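Local coordinates for protein PTHB1 (Homo sapiens, PDB 4YD8), which forms the N-terminal seven-bladed beta-propeller of a BBSome subunit, part of a coat complex thought to sort specific membrane proteins to primary cilia, at residues 241-253 and 265-279. Residues are numbered along the deposited sequence; the frame is centred on the assembly and turned at random. Where two conformers were deposited one is given.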
loop_
_atom_site.group_PDB
_atom_site.type_symbol
_atom_site.label_atom_id
_atom_site.label_comp_id
_atom_site.label_asym_id
_atom_site.label_seq_id
_atom_site.Cartn_x
_atom_site.Cartn_y
_atom_site.Cartn_z
ATOM N N TRP A 241 -23.299 -1.986 3.248
ATOM C CA TRP A 241 -23.728 -2.329 1.901
ATOM C C TRP A 241 -22.824 -3.410 1.317
ATOM O O TRP A 241 -21.732 -3.659 1.807
ATOM C CB TRP A 241 -23.755 -1.087 0.982
ATOM C CG TRP A 241 -22.462 -0.289 0.861
ATOM C CD1 TRP A 241 -22.177 0.906 1.465
ATOM C CD2 TRP A 241 -21.317 -0.606 0.050
ATOM N NE1 TRP A 241 -20.929 1.336 1.098
ATOM C CE2 TRP A 241 -20.384 0.434 0.224
ATOM C CE3 TRP A 241 -20.991 -1.673 -0.793
ATOM C CZ2 TRP A 241 -19.137 0.435 -0.402
ATOM C CZ3 TRP A 241 -19.756 -1.669 -1.424
ATOM C CH2 TRP A 241 -18.842 -0.616 -1.224
ATOM N N THR A 242 -23.307 -4.054 0.263
ATOM C CA THR A 242 -22.538 -5.090 -0.396
ATOM C C THR A 242 -22.736 -4.983 -1.914
ATOM O O THR A 242 -23.757 -4.478 -2.383
ATOM C CB THR A 242 -22.935 -6.495 0.137
ATOM O OG1 THR A 242 -21.983 -7.476 -0.291
ATOM C CG2 THR A 242 -24.336 -6.883 -0.314
ATOM N N LEU A 243 -21.733 -5.422 -2.671
ATOM C CA LEU A 243 -21.796 -5.399 -4.134
ATOM C C LEU A 243 -21.182 -6.689 -4.658
ATOM O O LEU A 243 -20.018 -6.990 -4.385
ATOM C CB LEU A 243 -21.057 -4.182 -4.721
ATOM C CG LEU A 243 -21.002 -4.113 -6.256
ATOM C CD1 LEU A 243 -22.357 -3.744 -6.853
ATOM C CD2 LEU A 243 -19.922 -3.156 -6.748
ATOM N N ASN A 244 -21.954 -7.470 -5.404
ATOM C CA ASN A 244 -21.365 -8.650 -6.010
ATOM C C ASN A 244 -20.640 -8.279 -7.284
ATOM O O ASN A 244 -21.260 -7.790 -8.227
ATOM C CB ASN A 244 -22.413 -9.714 -6.312
ATOM C CG ASN A 244 -21.781 -11.055 -6.602
ATOM O OD1 ASN A 244 -21.105 -11.222 -7.612
ATOM N ND2 ASN A 244 -21.961 -12.005 -5.695
ATOM N N ILE A 245 -19.330 -8.514 -7.319
ATOM C CA ILE A 245 -18.539 -8.182 -8.502
ATOM C C ILE A 245 -18.223 -9.396 -9.374
ATOM O O ILE A 245 -17.543 -9.276 -10.397
ATOM C CB ILE A 245 -17.219 -7.500 -8.115
ATOM C CG1 ILE A 245 -16.433 -8.370 -7.132
ATOM C CG2 ILE A 245 -17.504 -6.147 -7.483
ATOM C CD1 ILE A 245 -15.004 -7.903 -6.932
ATOM N N GLY A 246 -18.680 -10.569 -8.944
ATOM C CA GLY A 246 -18.622 -11.767 -9.764
ATOM C C GLY A 246 -17.249 -12.355 -10.029
ATOM O O GLY A 246 -17.095 -13.181 -10.929
ATOM N N GLU A 247 -16.263 -11.956 -9.237
ATOM C CA GLU A 247 -14.899 -12.461 -9.383
ATOM C C GLU A 247 -14.135 -12.211 -8.103
ATOM O O GLU A 247 -14.566 -11.408 -7.279
ATOM C CB GLU A 247 -14.183 -11.773 -10.562
ATOM C CG GLU A 247 -13.964 -10.289 -10.334
ATOM C CD GLU A 247 -13.552 -9.573 -11.610
ATOM O OE1 GLU A 247 -14.402 -9.425 -12.523
ATOM O OE2 GLU A 247 -12.368 -9.186 -11.711
ATOM N N GLN A 248 -12.991 -12.868 -7.943
ATOM C CA GLN A 248 -12.148 -12.633 -6.773
ATOM C C GLN A 248 -11.411 -11.301 -6.910
ATOM O O GLN A 248 -11.000 -10.916 -8.011
ATOM C CB GLN A 248 -11.146 -13.777 -6.575
ATOM C CG GLN A 248 -11.789 -15.146 -6.364
ATOM C CD GLN A 248 -12.616 -15.236 -5.081
ATOM O OE1 GLN A 248 -12.257 -14.670 -4.042
ATOM N NE2 GLN A 248 -13.719 -15.973 -5.147
ATOM N N ALA A 249 -11.261 -10.594 -5.795
ATOM C CA ALA A 249 -10.496 -9.341 -5.781
ATOM C C ALA A 249 -9.035 -9.555 -5.404
ATOM O O ALA A 249 -8.724 -10.342 -4.510
ATOM C CB ALA A 249 -11.132 -8.349 -4.822
ATOM N N LEU A 250 -8.148 -8.840 -6.091
ATOM C CA LEU A 250 -6.726 -8.834 -5.753
ATOM C C LEU A 250 -6.383 -7.747 -4.734
ATOM O O LEU A 250 -5.536 -7.940 -3.857
ATOM C CB LEU A 250 -5.882 -8.632 -7.017
ATOM C CG LEU A 250 -5.895 -9.753 -8.059
ATOM C CD1 LEU A 250 -5.065 -9.363 -9.276
ATOM C CD2 LEU A 250 -5.374 -11.047 -7.454
ATOM N N ASP A 251 -7.030 -6.596 -4.861
ATOM C CA ASP A 251 -6.673 -5.454 -4.039
ATOM C C ASP A 251 -7.821 -4.455 -4.002
ATOM O O ASP A 251 -8.690 -4.460 -4.885
ATOM C CB ASP A 251 -5.386 -4.792 -4.594
ATOM C CG ASP A 251 -4.663 -3.938 -3.562
ATOM O OD1 ASP A 251 -5.067 -3.967 -2.380
ATOM O OD2 ASP A 251 -3.667 -3.256 -3.927
ATOM N N ILE A 252 -7.822 -3.619 -2.966
ATOM C CA ILE A 252 -8.711 -2.464 -2.862
ATOM C C ILE A 252 -7.873 -1.249 -2.511
ATOM O O ILE A 252 -6.963 -1.343 -1.694
ATOM C CB ILE A 252 -9.780 -2.617 -1.764
ATOM C CG1 ILE A 252 -10.632 -3.846 -1.975
ATOM C CG2 ILE A 252 -10.679 -1.374 -1.688
ATOM C CD1 ILE A 252 -11.346 -4.238 -0.686
ATOM N N CYS A 253 -8.194 -0.113 -3.112
ATOM C CA CYS A 253 -7.492 1.139 -2.838
ATOM C C CYS A 253 -8.528 2.252 -2.752
ATOM O O CYS A 253 -9.264 2.475 -3.711
ATOM C CB CYS A 253 -6.477 1.441 -3.948
ATOM S SG CYS A 253 -5.427 2.913 -3.579
ATOM N N PHE A 265 -11.560 1.852 -5.261
ATOM C CA PHE A 265 -11.106 1.107 -6.436
ATOM C C PHE A 265 -10.880 -0.343 -6.072
ATOM O O PHE A 265 -10.288 -0.635 -5.027
ATOM C CB PHE A 265 -9.839 1.723 -7.014
ATOM C CG PHE A 265 -10.085 3.010 -7.724
ATOM C CD1 PHE A 265 -10.182 4.197 -7.020
ATOM C CD2 PHE A 265 -10.255 3.028 -9.093
ATOM C CE1 PHE A 265 -10.420 5.392 -7.691
ATOM C CE2 PHE A 265 -10.478 4.214 -9.757
ATOM C CZ PHE A 265 -10.578 5.382 -9.051
ATOM N N VAL A 266 -11.376 -1.245 -6.923
ATOM C CA VAL A 266 -11.180 -2.671 -6.725
ATOM C C VAL A 266 -10.488 -3.285 -7.934
ATOM O O VAL A 266 -10.928 -3.127 -9.081
ATOM C CB VAL A 266 -12.510 -3.406 -6.463
ATOM C CG1 VAL A 266 -12.235 -4.893 -6.191
ATOM C CG2 VAL A 266 -13.218 -2.766 -5.267
ATOM N N LEU A 267 -9.365 -3.943 -7.672
ATOM C CA LEU A 267 -8.678 -4.706 -8.700
ATOM C C LEU A 267 -9.136 -6.156 -8.654
ATOM O O LEU A 267 -8.756 -6.888 -7.746
ATOM C CB LEU A 267 -7.166 -4.655 -8.514
ATOM C CG LEU A 267 -6.377 -5.363 -9.630
ATOM C CD1 LEU A 267 -6.583 -4.638 -10.975
ATOM C CD2 LEU A 267 -4.882 -5.447 -9.282
ATOM N N GLY A 268 -9.938 -6.566 -9.630
ATOM C CA GLY A 268 -10.386 -7.945 -9.706
ATOM C C GLY A 268 -9.462 -8.754 -10.597
ATOM O O GLY A 268 -8.566 -8.204 -11.237
ATOM N N GLU A 269 -9.667 -10.062 -10.643
ATOM C CA GLU A 269 -8.882 -10.926 -11.514
ATOM C C GLU A 269 -9.182 -10.659 -12.985
ATOM O O GLU A 269 -8.352 -10.920 -13.852
ATOM C CB GLU A 269 -9.147 -12.406 -11.192
ATOM C CG GLU A 269 -8.633 -12.851 -9.830
ATOM C CD GLU A 269 -8.840 -14.337 -9.580
ATOM O OE1 GLU A 269 -9.707 -14.945 -10.243
ATOM O OE2 GLU A 269 -8.130 -14.900 -8.724
ATOM N N ARG A 270 -10.379 -10.146 -13.266
ATOM C CA ARG A 270 -10.820 -9.963 -14.658
ATOM C C ARG A 270 -11.218 -8.527 -14.999
ATOM O O ARG A 270 -11.258 -8.137 -16.173
ATOM C CB ARG A 270 -12.013 -10.878 -14.966
ATOM C CG ARG A 270 -11.758 -12.365 -14.781
ATOM C CD ARG A 270 -12.934 -13.185 -15.326
ATOM N NE ARG A 270 -13.955 -13.488 -14.321
ATOM C CZ ARG A 270 -13.804 -14.378 -13.339
ATOM N NH1 ARG A 270 -12.665 -15.050 -13.215
ATOM N NH2 ARG A 270 -14.791 -14.599 -12.476
ATOM N N ASN A 271 -11.557 -7.761 -13.972
ATOM C CA ASN A 271 -12.071 -6.416 -14.164
ATOM C C ASN A 271 -11.488 -5.456 -13.156
ATOM O O ASN A 271 -11.017 -5.844 -12.088
ATOM C CB ASN A 271 -13.606 -6.394 -14.063
ATOM C CG ASN A 271 -14.283 -7.159 -15.182
ATOM O OD1 ASN A 271 -14.632 -6.592 -16.216
ATOM N ND2 ASN A 271 -14.492 -8.457 -14.972
ATOM N N PHE A 272 -11.543 -4.188 -13.507
ATOM C CA PHE A 272 -11.128 -3.120 -12.634
ATOM C C PHE A 272 -12.377 -2.268 -12.380
ATOM O O PHE A 272 -13.102 -1.919 -13.325
ATOM C CB PHE A 272 -9.956 -2.394 -13.330
ATOM C CG PHE A 272 -9.763 -0.963 -12.965
ATOM C CD1 PHE A 272 -9.440 -0.596 -11.676
ATOM C CD2 PHE A 272 -9.762 0.007 -13.955
ATOM C CE1 PHE A 272 -9.203 0.737 -11.362
ATOM C CE2 PHE A 272 -9.520 1.328 -13.656
ATOM C CZ PHE A 272 -9.242 1.699 -12.357
ATOM N N PHE A 273 -12.653 -1.979 -11.113
ATOM C CA PHE A 273 -13.860 -1.256 -10.719
ATOM C C PHE A 273 -13.555 0.060 -10.006
ATOM O O PHE A 273 -12.651 0.136 -9.174
ATOM C CB PHE A 273 -14.724 -2.099 -9.763
ATOM C CG PHE A 273 -15.125 -3.447 -10.297
ATOM C CD1 PHE A 273 -14.252 -4.527 -10.241
ATOM C CD2 PHE A 273 -16.413 -3.657 -10.795
ATOM C CE1 PHE A 273 -14.646 -5.807 -10.715
ATOM C CE2 PHE A 273 -16.817 -4.920 -11.250
ATOM C CZ PHE A 273 -15.929 -5.987 -11.229
ATOM N N CYS A 274 -14.351 1.082 -10.296
ATOM C CA CYS A 274 -14.369 2.292 -9.491
ATOM C C CYS A 274 -15.759 2.442 -8.889
ATOM O O CYS A 274 -16.730 2.613 -9.623
ATOM C CB CYS A 274 -14.007 3.519 -10.337
ATOM S SG CYS A 274 -14.172 5.070 -9.420
ATOM N N LEU A 275 -15.861 2.350 -7.558
ATOM C CA LEU A 275 -17.152 2.455 -6.867
ATOM C C LEU A 275 -17.351 3.807 -6.209
ATOM O O LEU A 275 -16.384 4.426 -5.733
ATOM C CB LEU A 275 -17.275 1.367 -5.791
ATOM C CG LEU A 275 -16.874 -0.049 -6.190
ATOM C CD1 LEU A 275 -17.163 -1.007 -5.021
ATOM C CD2 LEU A 275 -17.599 -0.509 -7.457
ATOM N N LYS A 276 -18.600 4.269 -6.190
ATOM C CA LYS A 276 -18.984 5.393 -5.332
ATOM C C LYS A 276 -18.908 4.931 -3.888
ATOM O O LYS A 276 -18.937 3.726 -3.633
ATOM C CB LYS A 276 -20.395 5.894 -5.653
ATOM C CG LYS A 276 -20.494 6.627 -6.979
ATOM C CD LYS A 276 -21.936 6.816 -7.416
ATOM C CE LYS A 276 -22.771 7.469 -6.330
ATOM N NZ LYS A 276 -22.116 8.686 -5.778
ATOM N N ASP A 277 -18.804 5.891 -2.964
ATOM C CA ASP A 277 -18.734 5.624 -1.524
ATOM C C ASP A 277 -19.880 4.769 -1.023
ATOM O O ASP A 277 -19.729 4.047 -0.042
ATOM C CB ASP A 277 -18.739 6.937 -0.730
ATOM C CG ASP A 277 -17.456 7.704 -0.878
ATOM O OD1 ASP A 277 -16.688 7.394 -1.814
ATOM O OD2 ASP A 277 -17.220 8.617 -0.066
ATOM N N ASN A 278 -21.030 4.891 -1.680
ATOM C CA ASN A 278 -22.253 4.233 -1.234
ATOM C C ASN A 278 -22.379 2.839 -1.838
ATOM O O ASN A 278 -23.392 2.145 -1.659
ATOM C CB ASN A 278 -23.473 5.087 -1.593
ATOM C CG ASN A 278 -23.738 5.139 -3.095
ATOM O OD1 ASN A 278 -22.928 4.677 -3.906
ATOM N ND2 ASN A 278 -24.881 5.703 -3.470
ATOM N N GLY A 279 -21.359 2.453 -2.597
ATOM C CA GLY A 279 -21.289 1.107 -3.122
ATOM C C GLY A 279 -21.785 0.914 -4.542
ATOM O O GLY A 279 -21.737 -0.195 -5.055
HETATM O O HOH W 1 -23.711 -1.895 -4.130
#
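E247 reaches into the turn at R270 and N271, between strands 265-268 and 271-275. E247 CB lies over one face of the R270 guanidinium, 3.5 Å from R270 NH2, while the same nitrogen donates a weak bond to G246 O. CG sits between the backbone N and the carbonyl carbon (chi1 66°), and the chain runs on extended. E247 OE1 takes N271 ND2 on its syn lone pair at 2.6 Å. E247 OE2 accepts two backbone N-H groups, N271 N on its syn lone pair and R270 N, 2.7 Å away, from above the carboxylate plane. Residues 245-250 link the outermost strand of one propeller blade to the first of the next, where L250 and D251 both face L267 in a classic beta bulge; L250 N gives the stronger bond to L267 O, at 2.6 Å. Between the blades, I245 CG2 rests over the F273 ring and L243 CD2 meets L275 CD2 tip to tip at 3.6 Å. G279 CA lies over the W241 six-membered ring, 3.3 Å from its centroid, a CH-pi contact, and W241 NE1 bonds weakly to D277 O. An alanine here would lose the indole and is likely to leave G279 CA without its aromatic cover. Nearby, one water donates to both T242 O and G279 O.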